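Local coordinates for putative cyclohexadienyl dehydrogenase and ADH prephenate dehydrogenase (PDB 4WJI) that acts as a cyclohexadienyl dehydrogenase of tyrosine biosynthesis, binding NADP and tyrosine and probably converting prephenate oxidatively to 4-hydroxyphenylpyruvate, at the interface of chains A and B. Sequence-based numbering; all coordinates share one arbitrary frame. Chains: chain A/B, Putative cyclohexadienyl dehydrogenase and ADH prephenate dehydrogenase.

The three contacts are three patches of the two-fold interface between chains A and B, and each has a twin with the chains exchanged. Contact 1 lies about 17 Å from contact 2 and about 14 Å from contact 3, and contacts 2 and 3 are about 15 Å apart, all between centres of C-alpha atoms. Helix 177-203 of chain A supplies residues to contacts 1 and 2, and helix 221-227 of one chain or the other enters all three. Because A:Ser188, B:Arg226 and B:Leu227 also line tyrosine pockets, pairing of the subunits is probably tied to the shape of the tyrosine pockets.

Contact 1: the interface of chains A and B. Residues chain A 196, 199-200, 203, 225, 228; chain B 275-276, 279-280, 282.
A:Tyr196 lays one ring face on B:Phe276, the planes 21° apart and B:Phe276 CD1 sitting 3.3 Å above the plane of the tyrosine ring, over its centre. The overlap is offset on the phenylalanine, where A:Tyr196 CD2 lies toward the rim. At the edge of the same tyrosine ring, in its plane, sits the hydroxyl oxygen OG1 of B:Thr279. That hydroxyl donates to the backbone carbonyl of A:Ala228, OG1 to O 2.8 Å, arriving in the carbonyl plane on a lone pair. Its first torsion (chi1 63°) holds OG1 between the threonine's own backbone N and carbonyl carbon, while the methyl CG2 goes anti to the carbonyl carbon and rests near A:Tyr196 O and A:Val199. There A:Val199 CG1 packs 3.7 Å from B:Thr279 CB. Farther along, the methyl groups CG2 of A:Thr225 and CG2 of B:Ile282 meet at 3.9 Å. Two waters complete the seam: one water, 2.6 Å from A:Tyr196 OH, passes on to the backbone O of B:Phe276, the other links A:Thr225 O with B:Thr279 O. The patch clamps the end of helix 269-278 and the start of helix 280-289 onto the neighbouring subunit, helping to hold the dimer together.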
loop_
_atom_site.group_PDB
_atom_site.type_symbol
_atom_site.label_atom_id
_atom_site.label_comp_id
_atom_site.label_asym_id
_atom_site.label_seq_id
_atom_site.Cartn_x
_atom_site.Cartn_y
_atom_site.Cartn_z
ATOM N N TYR A 196 8.143 2.986 -6.225
ATOM C CA TYR A 196 8.877 4.147 -6.789
ATOM C C TYR A 196 8.555 4.295 -8.285
ATOM O O TYR A 196 8.384 5.419 -8.793
ATOM C CB TYR A 196 10.384 3.972 -6.609
ATOM C CG TYR A 196 10.891 4.303 -5.220
ATOM C CD1 TYR A 196 10.802 5.600 -4.726
ATOM C CD2 TYR A 196 11.557 3.339 -4.421
ATOM C CE1 TYR A 196 11.288 5.926 -3.477
ATOM C CE2 TYR A 196 12.073 3.682 -3.177
ATOM C CZ TYR A 196 11.957 4.966 -2.709
ATOM O OH TYR A 196 12.517 5.279 -1.462
ATOM N N VAL A 199 4.924 5.703 -8.943
ATOM C CA VAL A 199 4.798 7.094 -8.615
ATOM C C VAL A 199 5.563 7.967 -9.612
ATOM O O VAL A 199 5.058 9.023 -10.041
ATOM C CB VAL A 199 5.239 7.348 -7.166
ATOM C CG1 VAL A 199 5.184 8.834 -6.861
ATOM C CG2 VAL A 199 4.363 6.576 -6.205
ATOM N N GLY A 200 6.709 7.487 -10.084
ATOM C CA GLY A 200 7.427 8.198 -11.131
ATOM C C GLY A 200 6.637 8.295 -12.441
ATOM O O GLY A 200 6.656 9.311 -13.118
ATOM N N ASP A 203 3.931 10.982 -12.212
ATOM C CA ASP A 203 4.573 12.298 -12.172
ATOM C C ASP A 203 4.898 12.824 -13.571
ATOM O O ASP A 203 4.881 14.038 -13.817
ATOM C CB ASP A 203 5.870 12.188 -11.353
ATOM C CG ASP A 203 6.490 13.539 -11.024
ATOM O OD1 ASP A 203 5.745 14.512 -10.781
ATOM O OD2 ASP A 203 7.739 13.617 -10.996
ATOM N N THR A 225 2.394 5.627 -2.759
ATOM C CA THR A 225 3.108 6.870 -2.410
ATOM C C THR A 225 3.762 6.786 -1.021
ATOM O O THR A 225 4.777 7.445 -0.800
ATOM C CB THR A 225 2.235 8.156 -2.485
ATOM O OG1 THR A 225 1.223 8.144 -1.451
ATOM C CG2 THR A 225 1.634 8.319 -3.879
ATOM N N ALA A 228 7.024 5.051 -1.478
ATOM C CA ALA A 228 7.898 5.933 -2.306
ATOM C C ALA A 228 8.255 7.262 -1.642
ATOM O O ALA A 228 8.863 8.138 -2.269
ATOM C CB ALA A 228 7.265 6.157 -3.667
ATOM N N LEU B 275 15.578 9.463 -8.748
ATOM C CA LEU B 275 14.212 8.972 -8.860
ATOM C C LEU B 275 13.558 8.929 -7.486
ATOM O O LEU B 275 12.405 9.375 -7.302
ATOM C CB LEU B 275 14.064 7.561 -9.465
ATOM C CG LEU B 275 12.625 6.917 -9.370
ATOM C CD1 LEU B 275 11.446 7.628 -10.091
ATOM C CD2 LEU B 275 12.676 5.463 -9.833
ATOM N N PHE B 276 14.263 8.371 -6.520
ATOM C CA PHE B 276 13.683 8.166 -5.197
ATOM C C PHE B 276 13.449 9.484 -4.453
ATOM O O PHE B 276 12.539 9.589 -3.625
ATOM C CB PHE B 276 14.581 7.226 -4.366
ATOM C CG PHE B 276 14.802 5.860 -4.977
ATOM C CD1 PHE B 276 14.024 5.372 -6.033
ATOM C CD2 PHE B 276 15.828 5.044 -4.486
ATOM C CE1 PHE B 276 14.255 4.125 -6.562
ATOM C CE2 PHE B 276 16.048 3.792 -5.001
ATOM C CZ PHE B 276 15.281 3.326 -6.049
ATOM N N THR B 279 10.056 11.221 -6.131
ATOM C CA THR B 279 8.786 10.678 -5.704
ATOM C C THR B 279 8.257 11.137 -4.337
ATOM O O THR B 279 7.111 11.031 -4.073
ATOM C CB THR B 279 8.746 9.152 -5.786
ATOM O OG1 THR B 279 9.701 8.614 -4.898
ATOM C CG2 THR B 279 9.053 8.690 -7.155
ATOM N N ARG B 280 9.119 11.639 -3.481
ATOM C CA ARG B 280 8.706 12.085 -2.151
ATOM C C ARG B 280 7.725 13.248 -2.175
ATOM O O ARG B 280 6.885 13.364 -1.344
ATOM C CB ARG B 280 9.913 12.430 -1.305
ATOM C CG ARG B 280 10.874 11.282 -1.247
ATOM C CD ARG B 280 12.071 11.621 -0.395
ATOM N NE ARG B 280 11.853 11.214 0.956
ATOM C CZ ARG B 280 12.636 11.483 1.965
ATOM N NH1 ARG B 280 13.688 12.254 1.837
ATOM N NH2 ARG B 280 12.330 10.984 3.113
ATOM N N ILE B 282 5.233 13.975 -4.103
ATOM C CA ILE B 282 3.856 13.593 -4.299
ATOM C C ILE B 282 3.250 13.188 -2.953
ATOM O O ILE B 282 2.124 13.552 -2.617
ATOM C CB ILE B 282 3.769 12.425 -5.356
ATOM C CG1 ILE B 282 4.336 12.906 -6.715
ATOM C CG2 ILE B 282 2.366 11.862 -5.418
ATOM C CD1 ILE B 282 5.881 13.053 -6.811
HETATM O O HOH W 1 5.354 9.154 -3.025
HETATM O O HOH W 2 12.798 7.837 -1.460
#

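Contact 2: the interface of chains A and B. Residues chain A 124, 184, 187-188, 191-192; chain B 216, 219-221.
A:Ser188 turns its hydroxyl OG anti to its own backbone N (chi1 -180°), which carries it across to the backbone carbonyl of B:Ser219. It donates there, OG to O 2.8 Å, tilted 28° from the carbonyl plane. B:Ser219 keeps its own hydroxyl at home: its OG (chi1 55°) sits between its own N and carbonyl carbon and donates back within its chain to B:Tyr216 O, nearly along the C=O axis. That bonded hydroxyl is wedged against A:Val187, with OG 3.4 Å from the methyl CG2. A:Ile124 CG2 closes another side, 3.7 Å from B:Ser219 CB. Within chain A, the imidazole ND1 of A:His192 donates to A:Ser188 O at 2.9 Å, with the acceptor close to the ring plane. This fixes the ring's rotation and presents CE1 edge-on to B:Ser219 O, 3.3 Å away. An alanine in place of A:His192 would probably deprive A:Ser188 O of its side-chain donor and open a gap beside the B:Ser219 carbonyl. A:Pro191, four residues after A:Val187, has no N-H to close a helical bond to that residue's carbonyl. Instead, A:Val187 O takes a weak hydrogen bond from the backbone N of B:Phe221, 3.0 Å away.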
loop_
_atom_site.group_PDB
_atom_site.type_symbol
_atom_site.label_atom_id
_atom_site.label_comp_id
_atom_site.label_asym_id
_atom_site.label_seq_id
_atom_site.Cartn_x
_atom_site.Cartn_y
_atom_site.Cartn_z
ATOM N N ILE A 124 12.269 -6.885 10.823
ATOM C CA ILE A 124 11.281 -6.796 9.728
ATOM C C ILE A 124 10.189 -5.859 10.194
ATOM O O ILE A 124 9.064 -6.262 10.452
ATOM C CB ILE A 124 10.808 -8.177 9.300
ATOM C CG1 ILE A 124 11.983 -9.132 9.094
ATOM C CG2 ILE A 124 9.950 -8.068 8.070
ATOM C CD1 ILE A 124 13.045 -8.695 8.086
ATOM N N LEU A 184 14.034 -11.340 0.992
ATOM C CA LEU A 184 13.767 -9.902 1.090
ATOM C C LEU A 184 13.613 -9.226 -0.277
ATOM O O LEU A 184 12.917 -8.217 -0.394
ATOM C CB LEU A 184 14.735 -9.176 2.024
ATOM C CG LEU A 184 14.382 -9.242 3.514
ATOM C CD1 LEU A 184 13.189 -8.391 3.824
ATOM C CD2 LEU A 184 14.167 -10.649 4.083
ATOM N N VAL A 187 9.765 -9.914 -0.775
ATOM C CA VAL A 187 8.793 -9.377 0.222
ATOM C C VAL A 187 9.011 -7.904 0.516
ATOM O O VAL A 187 8.119 -7.250 1.092
ATOM C CB VAL A 187 8.727 -10.112 1.598
ATOM C CG1 VAL A 187 8.230 -11.541 1.461
ATOM C CG2 VAL A 187 10.046 -10.036 2.357
ATOM N N SER A 188 10.164 -7.334 0.153
ATOM C CA SER A 188 10.442 -5.944 0.500
ATOM C C SER A 188 11.014 -5.116 -0.643
ATOM O O SER A 188 10.522 -4.043 -0.941
ATOM C CB SER A 188 11.439 -5.918 1.689
ATOM O OG SER A 188 11.729 -4.577 2.065
ATOM N N PRO A 191 8.748 -4.820 -3.879
ATOM C CA PRO A 191 7.598 -3.918 -3.592
ATOM C C PRO A 191 7.993 -2.435 -3.576
ATOM O O PRO A 191 7.279 -1.592 -4.164
ATOM C CB PRO A 191 7.118 -4.420 -2.210
ATOM C CG PRO A 191 7.395 -5.892 -2.275
ATOM C CD PRO A 191 8.718 -6.011 -3.033
ATOM N N HIS A 192 9.119 -2.083 -2.937
ATOM C CA HIS A 192 9.526 -0.674 -2.926
ATOM C C HIS A 192 9.880 -0.143 -4.325
ATOM O O HIS A 192 9.522 0.968 -4.677
ATOM C CB HIS A 192 10.655 -0.412 -1.913
ATOM C CG HIS A 192 10.195 -0.373 -0.487
ATOM N ND1 HIS A 192 9.896 -1.499 0.250
ATOM C CD2 HIS A 192 10.008 0.680 0.343
ATOM C CE1 HIS A 192 9.572 -1.137 1.480
ATOM N NE2 HIS A 192 9.602 0.185 1.548
ATOM N N TYR B 216 7.105 -12.349 6.730
ATOM C CA TYR B 216 7.955 -11.184 6.584
ATOM C C TYR B 216 7.300 -10.084 5.774
ATOM O O TYR B 216 7.968 -9.106 5.341
ATOM C CB TYR B 216 9.301 -11.591 5.979
ATOM C CG TYR B 216 10.000 -12.750 6.733
ATOM C CD1 TYR B 216 10.094 -12.798 8.120
ATOM C CD2 TYR B 216 10.516 -13.828 6.022
ATOM C CE1 TYR B 216 10.712 -13.871 8.755
ATOM C CE2 TYR B 216 11.134 -14.876 6.658
ATOM C CZ TYR B 216 11.199 -14.908 8.009
ATOM O OH TYR B 216 11.828 -15.983 8.613
ATOM N N SER B 219 7.616 -5.918 5.695
ATOM C CA SER B 219 8.722 -5.195 5.065
ATOM C C SER B 219 8.324 -4.566 3.734
ATOM O O SER B 219 9.158 -4.037 3.010
ATOM C CB SER B 219 10.004 -6.036 4.920
ATOM O OG SER B 219 9.761 -7.248 4.221
ATOM N N GLY B 220 7.024 -4.613 3.399
ATOM C CA GLY B 220 6.497 -3.861 2.243
ATOM C C GLY B 220 5.407 -4.563 1.456
ATOM O O GLY B 220 4.542 -3.939 0.863
ATOM N N PHE B 221 5.462 -5.891 1.434
ATOM C CA PHE B 221 4.581 -6.678 0.614
ATOM C C PHE B 221 3.142 -6.552 1.080
ATOM O O PHE B 221 2.229 -6.520 0.237
ATOM C CB PHE B 221 5.012 -8.134 0.717
ATOM C CG PHE B 221 4.363 -9.070 -0.242
ATOM C CD1 PHE B 221 4.735 -9.120 -1.564
ATOM C CD2 PHE B 221 3.458 -10.009 0.235
ATOM C CE1 PHE B 221 4.120 -10.027 -2.432
ATOM C CE2 PHE B 221 2.877 -10.922 -0.608
ATOM C CZ PHE B 221 3.206 -10.926 -1.927
#

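Contact 3: the interface of chains A and B. Residues chain A 220, 222-224; chain B 226-227, 293.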
loop_
_atom_site.group_PDB
_atom_site.type_symbol
_atom_site.label_atom_id
_atom_site.label_comp_id
_atom_site.label_asym_id
_atom_site.label_seq_id
_atom_site.Cartn_x
_atom_site.Cartn_y
_atom_site.Cartn_z
ATOM N N GLY A 220 -6.407 4.236 -4.814
ATOM C CA GLY A 220 -5.378 3.176 -4.809
ATOM C C GLY A 220 -3.943 3.668 -4.815
ATOM O O GLY A 220 -3.044 3.022 -4.300
ATOM N N ARG A 222 -2.492 6.216 -3.359
ATOM C CA ARG A 222 -1.914 6.650 -2.107
ATOM C C ARG A 222 -1.083 5.552 -1.392
ATOM O O ARG A 222 -0.036 5.879 -0.778
ATOM C CB ARG A 222 -2.934 7.296 -1.175
ATOM C CG ARG A 222 -3.961 6.307 -0.703
ATOM C CD ARG A 222 -4.983 6.994 0.218
ATOM N NE ARG A 222 -6.049 6.078 0.612
ATOM C CZ ARG A 222 -6.946 6.349 1.555
ATOM N NH1 ARG A 222 -6.928 7.521 2.162
ATOM N NH2 ARG A 222 -7.840 5.428 1.886
ATOM N N ASP A 223 -1.530 4.285 -1.450
ATOM C CA ASP A 223 -0.801 3.210 -0.810
ATOM C C ASP A 223 0.677 3.119 -1.296
ATOM O O ASP A 223 1.627 2.893 -0.505
ATOM C CB ASP A 223 -1.550 1.904 -1.094
ATOM C CG ASP A 223 -3.033 1.927 -0.607
ATOM O OD1 ASP A 223 -3.908 2.625 -1.218
ATOM O OD2 ASP A 223 -3.346 1.212 0.368
ATOM N N PHE A 224 0.872 3.308 -2.594
ATOM C CA PHE A 224 2.194 3.227 -3.194
ATOM C C PHE A 224 3.034 4.474 -2.848
ATOM O O PHE A 224 4.284 4.414 -2.688
ATOM C CB PHE A 224 2.082 3.152 -4.716
ATOM C CG PHE A 224 1.560 1.854 -5.238
ATOM C CD1 PHE A 224 0.199 1.583 -5.233
ATOM C CD2 PHE A 224 2.423 0.939 -5.802
ATOM C CE1 PHE A 224 -0.280 0.370 -5.711
ATOM C CE2 PHE A 224 1.950 -0.266 -6.330
ATOM C CZ PHE A 224 0.594 -0.550 -6.292
ATOM N N ARG B 226 -3.269 -5.988 0.327
ATOM C CA ARG B 226 -4.577 -5.416 0.661
ATOM C C ARG B 226 -5.352 -5.143 -0.657
ATOM O O ARG B 226 -6.515 -5.535 -0.797
ATOM C CB ARG B 226 -4.466 -4.149 1.500
ATOM C CG ARG B 226 -5.841 -3.734 2.056
ATOM C CD ARG B 226 -5.764 -2.381 2.743
ATOM N NE ARG B 226 -5.530 -1.289 1.801
ATOM C CZ ARG B 226 -6.456 -0.744 1.013
ATOM N NH1 ARG B 226 -7.719 -1.155 1.084
ATOM N NH2 ARG B 226 -6.090 0.184 0.130
ATOM N N LEU B 227 -4.721 -4.472 -1.597
ATOM C CA LEU B 227 -5.407 -4.171 -2.859
ATOM C C LEU B 227 -5.750 -5.457 -3.597
ATOM O O LEU B 227 -6.832 -5.582 -4.195
ATOM C CB LEU B 227 -4.565 -3.231 -3.711
ATOM C CG LEU B 227 -4.361 -1.864 -3.064
ATOM C CD1 LEU B 227 -3.396 -1.044 -3.889
ATOM C CD2 LEU B 227 -5.701 -1.152 -2.889
ATOM N N THR B 293 -4.069 7.827 4.246
ATOM C CA THR B 293 -4.927 6.934 4.991
ATOM C C THR B 293 -4.912 7.295 6.476
ATOM O O THR B 293 -3.845 7.422 7.069
ATOM C CB THR B 293 -4.556 5.434 4.789
ATOM O OG1 THR B 293 -4.599 5.074 3.399
ATOM C CG2 THR B 293 -5.560 4.587 5.501
HETATM O O HOH W 3 -2.540 -1.111 1.294
HETATM O O HOH W 4 -5.036 2.817 2.081
#
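Helix 221-227 of each subunit meets its counterpart here, A:Asp223 reaching across to B:Arg226, while B:Thr293, the last residue of its chain, lies along one flank. The salt bridge runs from the guanidinium NH2 of B:Arg226 to the carboxylate OD2 of A:Asp223, 2.9 Å apart and fairly straight (166° at H). NH2 approaches OD2 on its syn side, somewhat out of the carboxylate plane, while OD2 lies close to the guanidinium plane. The arginine gets there by leaving its backbone with CG anti to N (chi1 -169°) and then bending at chi3. OD2 also holds two waters: one, at 2.6 Å from it, bridges to B:Arg226 NE, and the other passes on to B:Thr293 OG1. At least three partners thus grip this oxygen: the guanidinium and two waters. B:Thr293 OG1 does a second job, lying over the centre of the A:Arg222 guanidinium, 3.2 Å above its plane; no hydrogen bond is evident there. A:Arg222 NH2 and B:Arg226 NH2 are 5.8 Å apart, and the nearby aspartate probably eases their repulsion. Beside the bridge, B:Leu227 CD1 touches A:Phe224 CE1 at 3.9 Å, and A:Gly220 O faces that ring at its edge. Since B:Arg226 and B:Leu227 also line the tyrosine pocket, the contact joins the subunits, and chain A is likely to help hold these two chain B pocket residues in place.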